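PDB 6QWT: genome polyprotein from Chicken sicinivirus JSY, which probably replicates the viral RNA through this chain, the 3Dpol RNA-dependent RNA polymerase cut from the polyprotein. Local coordinates for residues A110-R120 / A177-A185; T380-P388 / H397-Y405. All coordinates share one frame; numbering follows the deposited sequence.

Overall arrangement
Both contacts lie in the right-hand-shaped 3D polymerase, and each joins a motif-bearing segment to a neighbouring part of the chain. Contact 1, in the fingers, holds a loop carrying the SAGYP sequence of motif G against the start of helix 180-189, just beyond strand 174-177. Contact 2 is the FLKR hairpin, motif E, which in polymerases of this family lies between palm and thumb. Their centres are 35 Å apart on opposite sides of the chain's centre, and their nearest atoms about 19 Å apart. Contact 2 is the one beside the palm sheet: Phe381 and Leu382 touch Asp335, the last residue of the YGDD sequence of motif C, which carries active-site aspartates in this family.

Contact 1: A110-R120 / A177-A185; sequences AGYPWCLTLNR and AAPIHAIIA. Unlike the reference sequence in segment 110-120: Leu118 (reference Arg).
One face of the Trp114 indole carries the Ile180 methyl CG2, a CH-pi contact 3.8 Å from the centroid of the five-membered ring, while the edge of the indole is taken up by His181. There NE1 of Trp114 donates to His181 ND1 at 3.0 Å, almost straight at 176°; the acceptor lies in the indole plane, although the donor is tilted out of the imidazole plane. The Arg120 guanidinium is treated similarly, with Ile180 CD1 over one face, 3.6 Å from NE, and a water at its edge. The oxygen of that water accepts from Arg120 NH2 at 2.9 Å and the water donates in turn to Ala178 O, while NH1 is held by Asp105 O. Ile180 can serve both groups because CG1 stands anti to its backbone N (chi1 180°): the longer branch reaches the arginine and CG2 reaches the tryptophan.

The backbones also come close. Gly111, with positive phi and no CB, brings its CA to 3.9 Å from Pro179 CA. Pro179 is the N-cap residue of helix 180-189, and Ile180 N, in the first turn, donates to Ala110 O at 2.9 Å. A second water joins Tyr112 N to Ala177 O. The motif G loop of the fingers, which in picornaviral polymerases lies near the template path, is thereby fastened to the segment that follows strand 174-177; Glu141 and Leu138 of helix 136-147 touch Trp114 and His181 respectively.

Since ND1 of His181 accepts the indole proton, the ring is probably neutral with its proton on NE2, and this bond should fix the rotation of both rings.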
loop_
_atom_site.group_PDB
_atom_site.type_symbol
_atom_site.label_atom_id
_atom_site.label_comp_id
_atom_site.label_asym_id
_atom_site.label_seq_id
_atom_site.Cartn_x
_atom_site.Cartn_y
_atom_site.Cartn_z
ATOM N N ALA A 110 3.662 -9.972 -15.602
ATOM C CA ALA A 110 4.727 -10.913 -15.286
ATOM C C ALA A 110 6.050 -10.224 -14.979
ATOM O O ALA A 110 6.973 -10.881 -14.486
ATOM C CB ALA A 110 4.913 -11.903 -16.436
ATOM N N GLY A 111 6.162 -8.924 -15.251
ATOM C CA GLY A 111 7.371 -8.189 -14.950
ATOM C C GLY A 111 8.483 -8.457 -15.945
ATOM O O GLY A 111 8.379 -9.285 -16.851
ATOM N N TYR A 112 9.584 -7.729 -15.753
ATOM C CA TYR A 112 10.725 -7.789 -16.656
ATOM C C TYR A 112 11.587 -9.016 -16.353
ATOM O O TYR A 112 11.867 -9.302 -15.187
ATOM C CB TYR A 112 11.569 -6.522 -16.527
ATOM C CG TYR A 112 12.504 -6.316 -17.688
ATOM C CD1 TYR A 112 12.057 -5.729 -18.865
ATOM C CD2 TYR A 112 13.828 -6.729 -17.619
ATOM C CE1 TYR A 112 12.906 -5.551 -19.938
ATOM C CE2 TYR A 112 14.683 -6.554 -18.684
ATOM C CZ TYR A 112 14.216 -5.965 -19.841
ATOM O OH TYR A 112 15.064 -5.787 -20.903
ATOM N N PRO A 113 12.044 -9.750 -17.385
ATOM C CA PRO A 113 11.815 -9.467 -18.807
ATOM C C PRO A 113 10.610 -10.190 -19.410
ATOM O O PRO A 113 10.383 -10.058 -20.613
ATOM C CB PRO A 113 13.108 -9.964 -19.456
ATOM C CG PRO A 113 13.474 -11.156 -18.620
ATOM C CD PRO A 113 13.002 -10.857 -17.204
ATOM N N TRP A 114 9.862 -10.940 -18.593
ATOM C CA TRP A 114 8.742 -11.718 -19.116
ATOM C C TRP A 114 7.705 -10.827 -19.790
ATOM O O TRP A 114 7.198 -11.156 -20.869
ATOM C CB TRP A 114 8.086 -12.525 -17.995
ATOM C CG TRP A 114 9.045 -13.179 -17.046
ATOM C CD1 TRP A 114 9.485 -12.682 -15.851
ATOM C CD2 TRP A 114 9.670 -14.460 -17.202
ATOM N NE1 TRP A 114 10.350 -13.570 -15.261
ATOM C CE2 TRP A 114 10.482 -14.670 -16.068
ATOM C CE3 TRP A 114 9.627 -15.447 -18.191
ATOM C CZ2 TRP A 114 11.241 -15.825 -15.896
ATOM C CZ3 TRP A 114 10.381 -16.594 -18.019
ATOM C CH2 TRP A 114 11.178 -16.773 -16.880
ATOM N N CYS A 115 7.392 -9.682 -19.180
ATOM C CA CYS A 115 6.320 -8.802 -19.642
ATOM C C CYS A 115 6.605 -8.211 -21.018
ATOM O O CYS A 115 5.849 -7.367 -21.511
ATOM C CB CYS A 115 6.104 -7.675 -18.635
ATOM S SG CYS A 115 7.495 -6.532 -18.582
ATOM N N LEU A 116 7.700 -8.639 -21.636
ATOM C CA LEU A 116 8.063 -8.204 -22.975
ATOM C C LEU A 116 7.380 -9.028 -24.056
ATOM O O LEU A 116 7.040 -8.490 -25.116
ATOM C CB LEU A 116 9.581 -8.292 -23.142
ATOM C CG LEU A 116 10.316 -7.263 -23.991
ATOM C CD1 LEU A 116 9.827 -5.862 -23.687
ATOM C CD2 LEU A 116 11.806 -7.383 -23.725
ATOM N N THR A 117 7.176 -10.326 -23.811
ATOM C CA THR A 117 6.601 -11.218 -24.810
ATOM C C THR A 117 5.580 -12.184 -24.218
ATOM O O THR A 117 5.114 -13.078 -24.935
ATOM C CB THR A 117 7.700 -12.037 -25.509
ATOM O OG1 THR A 117 8.377 -12.850 -24.540
ATOM C CG2 THR A 117 8.710 -11.133 -26.202
ATOM N N LEU A 118 5.213 -12.034 -22.947
ATOM C CA LEU A 118 4.517 -13.096 -22.235
ATOM C C LEU A 118 3.754 -12.506 -21.060
ATOM O O LEU A 118 4.202 -11.546 -20.430
ATOM C CB LEU A 118 5.511 -14.155 -21.746
ATOM C CG LEU A 118 5.173 -15.636 -21.900
ATOM C CD1 LEU A 118 4.399 -15.888 -23.183
ATOM C CD2 LEU A 118 6.450 -16.466 -21.870
ATOM N N ASN A 119 2.600 -13.098 -20.767
ATOM C CA ASN A 119 1.828 -12.729 -19.594
ATOM C C ASN A 119 2.044 -13.771 -18.496
ATOM O O ASN A 119 2.771 -14.752 -18.668
ATOM C CB ASN A 119 0.347 -12.561 -19.950
ATOM C CG ASN A 119 -0.329 -13.872 -20.321
ATOM O OD1 ASN A 119 0.324 -14.895 -20.527
ATOM N ND2 ASN A 119 -1.654 -13.842 -20.408
ATOM N N ARG A 120 1.401 -13.552 -17.347
ATOM C CA ARG A 120 1.669 -14.389 -16.182
ATOM C C ARG A 120 1.139 -15.803 -16.377
ATOM O O ARG A 120 1.837 -16.782 -16.083
ATOM C CB ARG A 120 1.065 -13.755 -14.930
ATOM C CG ARG A 120 2.098 -13.166 -13.987
ATOM C CD ARG A 120 1.512 -12.871 -12.618
ATOM N NE ARG A 120 2.337 -11.914 -11.891
ATOM C CZ ARG A 120 2.072 -11.476 -10.666
ATOM N NH1 ARG A 120 0.998 -11.910 -10.023
ATOM N NH2 ARG A 120 2.883 -10.604 -10.084
ATOM N N ALA A 177 6.533 -2.599 -10.520
ATOM C CA ALA A 177 6.163 -4.003 -10.421
ATOM C C ALA A 177 7.412 -4.872 -10.464
ATOM O O ALA A 177 8.256 -4.711 -11.351
ATOM C CB ALA A 177 5.204 -4.399 -11.549
ATOM N N ALA A 178 7.525 -5.784 -9.505
ATOM C CA ALA A 178 8.608 -6.752 -9.494
ATOM C C ALA A 178 8.294 -7.901 -10.450
ATOM O O ALA A 178 7.128 -8.168 -10.754
ATOM C CB ALA A 178 8.824 -7.282 -8.079
ATOM N N PRO A 179 9.317 -8.592 -10.948
ATOM C CA PRO A 179 9.067 -9.721 -11.850
ATOM C C PRO A 179 8.538 -10.935 -11.098
ATOM O O PRO A 179 8.719 -11.084 -9.887
ATOM C CB PRO A 179 10.440 -10.001 -12.468
ATOM C CG PRO A 179 11.419 -9.464 -11.483
ATOM C CD PRO A 179 10.754 -8.302 -10.799
ATOM N N ILE A 180 7.886 -11.823 -11.856
ATOM C CA ILE A 180 7.153 -12.939 -11.258
ATOM C C ILE A 180 8.098 -13.882 -10.513
ATOM O O ILE A 180 7.745 -14.431 -9.462
ATOM C CB ILE A 180 6.329 -13.677 -12.333
ATOM C CG1 ILE A 180 5.564 -14.854 -11.721
ATOM C CG2 ILE A 180 7.219 -14.138 -13.488
ATOM C CD1 ILE A 180 4.552 -14.447 -10.667
ATOM N N HIS A 181 9.313 -14.081 -11.033
ATOM C CA HIS A 181 10.240 -14.983 -10.354
ATOM C C HIS A 181 10.775 -14.373 -9.064
ATOM O O HIS A 181 11.065 -15.105 -8.112
ATOM C CB HIS A 181 11.392 -15.380 -11.286
ATOM C CG HIS A 181 12.255 -14.237 -11.723
ATOM N ND1 HIS A 181 11.831 -13.280 -12.621
ATOM C CD2 HIS A 181 13.533 -13.913 -11.406
ATOM C CE1 HIS A 181 12.803 -12.409 -12.829
ATOM N NE2 HIS A 181 13.846 -12.769 -12.102
ATOM N N ALA A 182 10.904 -13.044 -9.005
ATOM C CA ALA A 182 11.289 -12.401 -7.752
ATOM C C ALA A 182 10.143 -12.406 -6.750
ATOM O O ALA A 182 10.379 -12.451 -5.536
ATOM C CB ALA A 182 11.757 -10.971 -8.011
ATOM N N ILE A 183 8.902 -12.362 -7.234
ATOM C CA ILE A 183 7.757 -12.366 -6.331
ATOM C C ILE A 183 7.586 -13.736 -5.688
ATOM O O ILE A 183 7.347 -13.843 -4.479
ATOM C CB ILE A 183 6.491 -11.921 -7.087
ATOM C CG1 ILE A 183 6.424 -10.394 -7.137
ATOM C CG2 ILE A 183 5.239 -12.493 -6.439
ATOM C CD1 ILE A 183 5.717 -9.860 -8.351
ATOM N N ILE A 184 7.726 -14.804 -6.476
ATOM C CA ILE A 184 7.568 -16.150 -5.936
ATOM C C ILE A 184 8.693 -16.474 -4.958
ATOM O O ILE A 184 8.460 -17.081 -3.905
ATOM C CB ILE A 184 7.486 -17.172 -7.083
ATOM C CG1 ILE A 184 6.213 -16.938 -7.900
ATOM C CG2 ILE A 184 7.500 -18.588 -6.540
ATOM C CD1 ILE A 184 6.133 -17.771 -9.159
ATOM N N ALA A 185 9.926 -16.071 -5.279
ATOM C CA ALA A 185 11.026 -16.254 -4.337
ATOM C C ALA A 185 10.778 -15.482 -3.047
ATOM O O ALA A 185 11.070 -15.976 -1.952
ATOM C CB ALA A 185 12.346 -15.825 -4.974
HETATM O O HOH W 1 9.751 -6.187 -13.191
HETATM O O HOH W 2 5.235 -9.953 -11.662
#

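Contact 2: T380-P388 / H397-Y405; sequences TFLKRHFVP and HPVISPETY
Lys383 O accepts from Ser401 N at 3.0 Å, just where the hairpin strand gives way to helix 402-408. The lysine chain, bent at chi3 (127°), runs on past Ser401 toward Thr404, its NZ 3.6 Å from Thr404 OG1; a water that NZ reaches only weakly also bonds Ser401 OG. Lys383 belongs to a type I' turn, Phe381 to Arg384, that leads into strand 384-388. Ile400 CD1 sits over the centre of one face of the Arg384 guanidinium, 3.9 Å from CZ. Arg384 NH1 donates to Leu382 O at 2.9 Å, in the carbonyl plane but with the oxygen tilted from the guanidinium plane, a bent bond that helps to steady the group. This is motif E, a two-stranded antiparallel hairpin known in picornaviral polymerases as the primer grip. His385 N donates to Val399 O at 2.8 Å, Val399 N returns a longer bond to His385 O, and a water at the imidazole edge bridges His385 ND1 to Val399 O. Phe386, on the same face as Arg384 and Pro398, stacks on Trp216 of helix 212-222. On the other face Val387 CG2 meets Val399 CG2 at 3.6 Å. Val387 O accepts from His397 N at 2.7 Å, and His397 NE2 is hydrogen-bonded to Asp389.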
loop_
_atom_site.group_PDB
_atom_site.type_symbol
_atom_site.label_atom_id
_atom_site.label_comp_id
_atom_site.label_asym_id
_atom_site.label_seq_id
_atom_site.Cartn_x
_atom_site.Cartn_y
_atom_site.Cartn_z
ATOM N N THR A 380 -9.122 9.849 10.295
ATOM C CA THR A 380 -9.359 9.112 9.060
ATOM C C THR A 380 -8.205 8.148 8.820
ATOM O O THR A 380 -7.042 8.483 9.060
ATOM C CB THR A 380 -9.509 10.043 7.847
ATOM O OG1 THR A 380 -8.251 10.668 7.558
ATOM C CG2 THR A 380 -10.560 11.112 8.112
ATOM N N PHE A 381 -8.540 6.949 8.349
ATOM C CA PHE A 381 -7.562 5.907 8.059
ATOM C C PHE A 381 -7.970 5.251 6.752
ATOM O O PHE A 381 -9.086 4.734 6.646
ATOM C CB PHE A 381 -7.497 4.876 9.193
ATOM C CG PHE A 381 -6.386 3.874 9.045
ATOM C CD1 PHE A 381 -5.084 4.291 8.815
ATOM C CD2 PHE A 381 -6.642 2.514 9.141
ATOM C CE1 PHE A 381 -4.057 3.371 8.680
ATOM C CE2 PHE A 381 -5.622 1.590 9.008
ATOM C CZ PHE A 381 -4.326 2.019 8.777
ATOM N N LEU A 382 -7.074 5.275 5.765
ATOM C CA LEU A 382 -7.389 4.824 4.409
ATOM C C LEU A 382 -8.618 5.558 3.873
ATOM O O LEU A 382 -9.548 4.960 3.324
ATOM C CB LEU A 382 -7.588 3.307 4.364
ATOM C CG LEU A 382 -6.427 2.445 4.868
ATOM C CD1 LEU A 382 -6.852 0.987 4.995
ATOM C CD2 LEU A 382 -5.218 2.580 3.952
ATOM N N LYS A 383 -8.619 6.879 4.066
ATOM C CA LYS A 383 -9.676 7.780 3.606
ATOM C C LYS A 383 -11.027 7.508 4.269
ATOM O O LYS A 383 -12.064 7.945 3.758
ATOM C CB LYS A 383 -9.823 7.730 2.079
ATOM C CG LYS A 383 -8.600 8.230 1.311
ATOM C CD LYS A 383 -8.850 8.209 -0.195
ATOM C CE LYS A 383 -8.568 9.566 -0.831
ATOM N NZ LYS A 383 -9.395 9.801 -2.056
ATOM N N ARG A 384 -11.052 6.817 5.410
ATOM C CA ARG A 384 -12.305 6.425 6.044
ATOM C C ARG A 384 -12.360 6.894 7.491
ATOM O O ARG A 384 -11.381 6.767 8.232
ATOM C CB ARG A 384 -12.497 4.902 6.008
ATOM C CG ARG A 384 -12.558 4.299 4.611
ATOM C CD ARG A 384 -12.076 2.854 4.641
ATOM N NE ARG A 384 -12.532 2.075 3.493
ATOM C CZ ARG A 384 -11.831 1.913 2.374
ATOM N NH1 ARG A 384 -10.640 2.484 2.245
ATOM N NH2 ARG A 384 -12.318 1.179 1.383
ATOM N N HIS A 385 -13.516 7.422 7.890
ATOM C CA HIS A 385 -13.794 7.693 9.292
ATOM C C HIS A 385 -14.234 6.412 10.001
ATOM O O HIS A 385 -14.448 5.365 9.382
ATOM C CB HIS A 385 -14.881 8.762 9.434
ATOM C CG HIS A 385 -14.379 10.165 9.291
ATOM N ND1 HIS A 385 -14.425 10.854 8.097
ATOM C CD2 HIS A 385 -13.833 11.014 10.193
ATOM C CE1 HIS A 385 -13.923 12.064 8.269
ATOM N NE2 HIS A 385 -13.555 12.185 9.532
ATOM N N PHE A 386 -14.358 6.503 11.324
ATOM C CA PHE A 386 -14.915 5.443 12.161
ATOM C C PHE A 386 -16.225 5.968 12.740
ATOM O O PHE A 386 -16.217 6.902 13.549
ATOM C CB PHE A 386 -13.950 5.040 13.278
ATOM C CG PHE A 386 -12.631 4.490 12.793
ATOM C CD1 PHE A 386 -11.639 5.336 12.317
ATOM C CD2 PHE A 386 -12.374 3.129 12.835
ATOM C CE1 PHE A 386 -10.426 4.834 11.877
ATOM C CE2 PHE A 386 -11.163 2.618 12.396
ATOM C CZ PHE A 386 -10.186 3.476 11.916
ATOM N N VAL A 387 -17.349 5.379 12.328
ATOM C CA VAL A 387 -18.665 5.820 12.763
ATOM C C VAL A 387 -19.448 4.635 13.318
ATOM O O VAL A 387 -19.764 3.702 12.574
ATOM C CB VAL A 387 -19.457 6.494 11.629
ATOM C CG1 VAL A 387 -20.845 6.877 12.116
ATOM C CG2 VAL A 387 -18.709 7.718 11.113
ATOM N N PRO A 388 -19.782 4.619 14.610
ATOM C CA PRO A 388 -20.582 3.510 15.153
ATOM C C PRO A 388 -21.961 3.435 14.509
ATOM O O PRO A 388 -22.550 4.446 14.124
ATOM C CB PRO A 388 -20.686 3.847 16.647
ATOM C CG PRO A 388 -19.514 4.741 16.920
ATOM C CD PRO A 388 -19.321 5.539 15.661
ATOM N N HIS A 397 -18.849 1.480 11.291
ATOM C CA HIS A 397 -18.873 1.647 9.844
ATOM C C HIS A 397 -17.574 2.291 9.362
ATOM O O HIS A 397 -17.099 3.257 9.966
ATOM C CB HIS A 397 -20.048 2.528 9.415
ATOM C CG HIS A 397 -21.390 1.880 9.565
ATOM N ND1 HIS A 397 -21.966 1.122 8.569
ATOM C CD2 HIS A 397 -22.282 1.904 10.583
ATOM C CE1 HIS A 397 -23.150 0.694 8.972
ATOM N NE2 HIS A 397 -23.365 1.155 10.190
ATOM N N PRO A 398 -16.985 1.783 8.280
ATOM C CA PRO A 398 -15.949 2.542 7.566
ATOM C C PRO A 398 -16.595 3.516 6.594
ATOM O O PRO A 398 -17.155 3.116 5.568
ATOM C CB PRO A 398 -15.155 1.445 6.843
ATOM C CG PRO A 398 -16.149 0.348 6.622
ATOM C CD PRO A 398 -17.158 0.423 7.740
ATOM N N VAL A 399 -16.534 4.802 6.925
ATOM C CA VAL A 399 -17.201 5.844 6.153
ATOM C C VAL A 399 -16.132 6.564 5.339
ATOM O O VAL A 399 -15.418 7.431 5.852
ATOM C CB VAL A 399 -17.979 6.805 7.055
ATOM C CG1 VAL A 399 -18.745 7.829 6.219
ATOM C CG2 VAL A 399 -18.928 6.018 7.948
ATOM N N ILE A 400 -16.026 6.207 4.064
ATOM C CA ILE A 400 -15.039 6.810 3.178
ATOM C C ILE A 400 -15.494 8.211 2.792
ATOM O O ILE A 400 -16.688 8.535 2.825
ATOM C CB ILE A 400 -14.807 5.914 1.941
ATOM C CG1 ILE A 400 -13.475 6.252 1.264
ATOM C CG2 ILE A 400 -15.970 6.015 0.960
ATOM C CD1 ILE A 400 -12.928 5.122 0.412
ATOM N N SER A 401 -14.531 9.058 2.444
ATOM C CA SER A 401 -14.842 10.419 2.031
ATOM C C SER A 401 -15.751 10.391 0.806
ATOM O O SER A 401 -15.484 9.637 -0.140
ATOM C CB SER A 401 -13.561 11.190 1.718
ATOM O OG SER A 401 -12.821 10.540 0.698
ATOM N N PRO A 402 -16.831 11.177 0.787
ATOM C CA PRO A 402 -17.744 11.138 -0.369
ATOM C C PRO A 402 -17.067 11.469 -1.688
ATOM O O PRO A 402 -17.525 11.006 -2.741
ATOM C CB PRO A 402 -18.815 12.175 -0.001
ATOM C CG PRO A 402 -18.779 12.242 1.493
ATOM C CD PRO A 402 -17.335 12.042 1.867
ATOM N N GLU A 403 -15.978 12.245 -1.655
ATOM C CA GLU A 403 -15.260 12.584 -2.877
ATOM C C GLU A 403 -14.747 11.338 -3.586
ATOM O O GLU A 403 -14.603 11.339 -4.812
ATOM C CB GLU A 403 -14.104 13.536 -2.562
ATOM C CG GLU A 403 -13.487 14.179 -3.794
ATOM C CD GLU A 403 -12.273 15.034 -3.470
ATOM O OE1 GLU A 403 -12.210 16.188 -3.952
ATOM O OE2 GLU A 403 -11.384 14.556 -2.731
ATOM N N THR A 404 -14.465 10.272 -2.834
ATOM C CA THR A 404 -13.982 9.034 -3.437
ATOM C C THR A 404 -14.969 8.506 -4.476
ATOM O O THR A 404 -14.631 8.367 -5.656
ATOM C CB THR A 404 -13.726 7.986 -2.350
ATOM O OG1 THR A 404 -12.663 8.429 -1.495
ATOM C CG2 THR A 404 -13.345 6.657 -2.977
ATOM N N TYR A 405 -16.200 8.208 -4.057
ATOM C CA TYR A 405 -17.161 7.605 -4.975
ATOM C C TYR A 405 -17.931 8.624 -5.807
ATOM O O TYR A 405 -18.508 8.249 -6.834
ATOM C CB TYR A 405 -18.151 6.706 -4.218
ATOM C CG TYR A 405 -18.790 7.313 -2.989
ATOM C CD1 TYR A 405 -18.241 7.116 -1.728
ATOM C CD2 TYR A 405 -19.960 8.057 -3.084
ATOM C CE1 TYR A 405 -18.828 7.657 -0.593
ATOM C CE2 TYR A 405 -20.557 8.604 -1.953
ATOM C CZ TYR A 405 -19.985 8.400 -0.712
ATOM O OH TYR A 405 -20.567 8.939 0.413
HETATM O O HOH W 3 -10.518 12.249 -0.053
HETATM O O HOH W 4 -15.452 10.132 5.731
#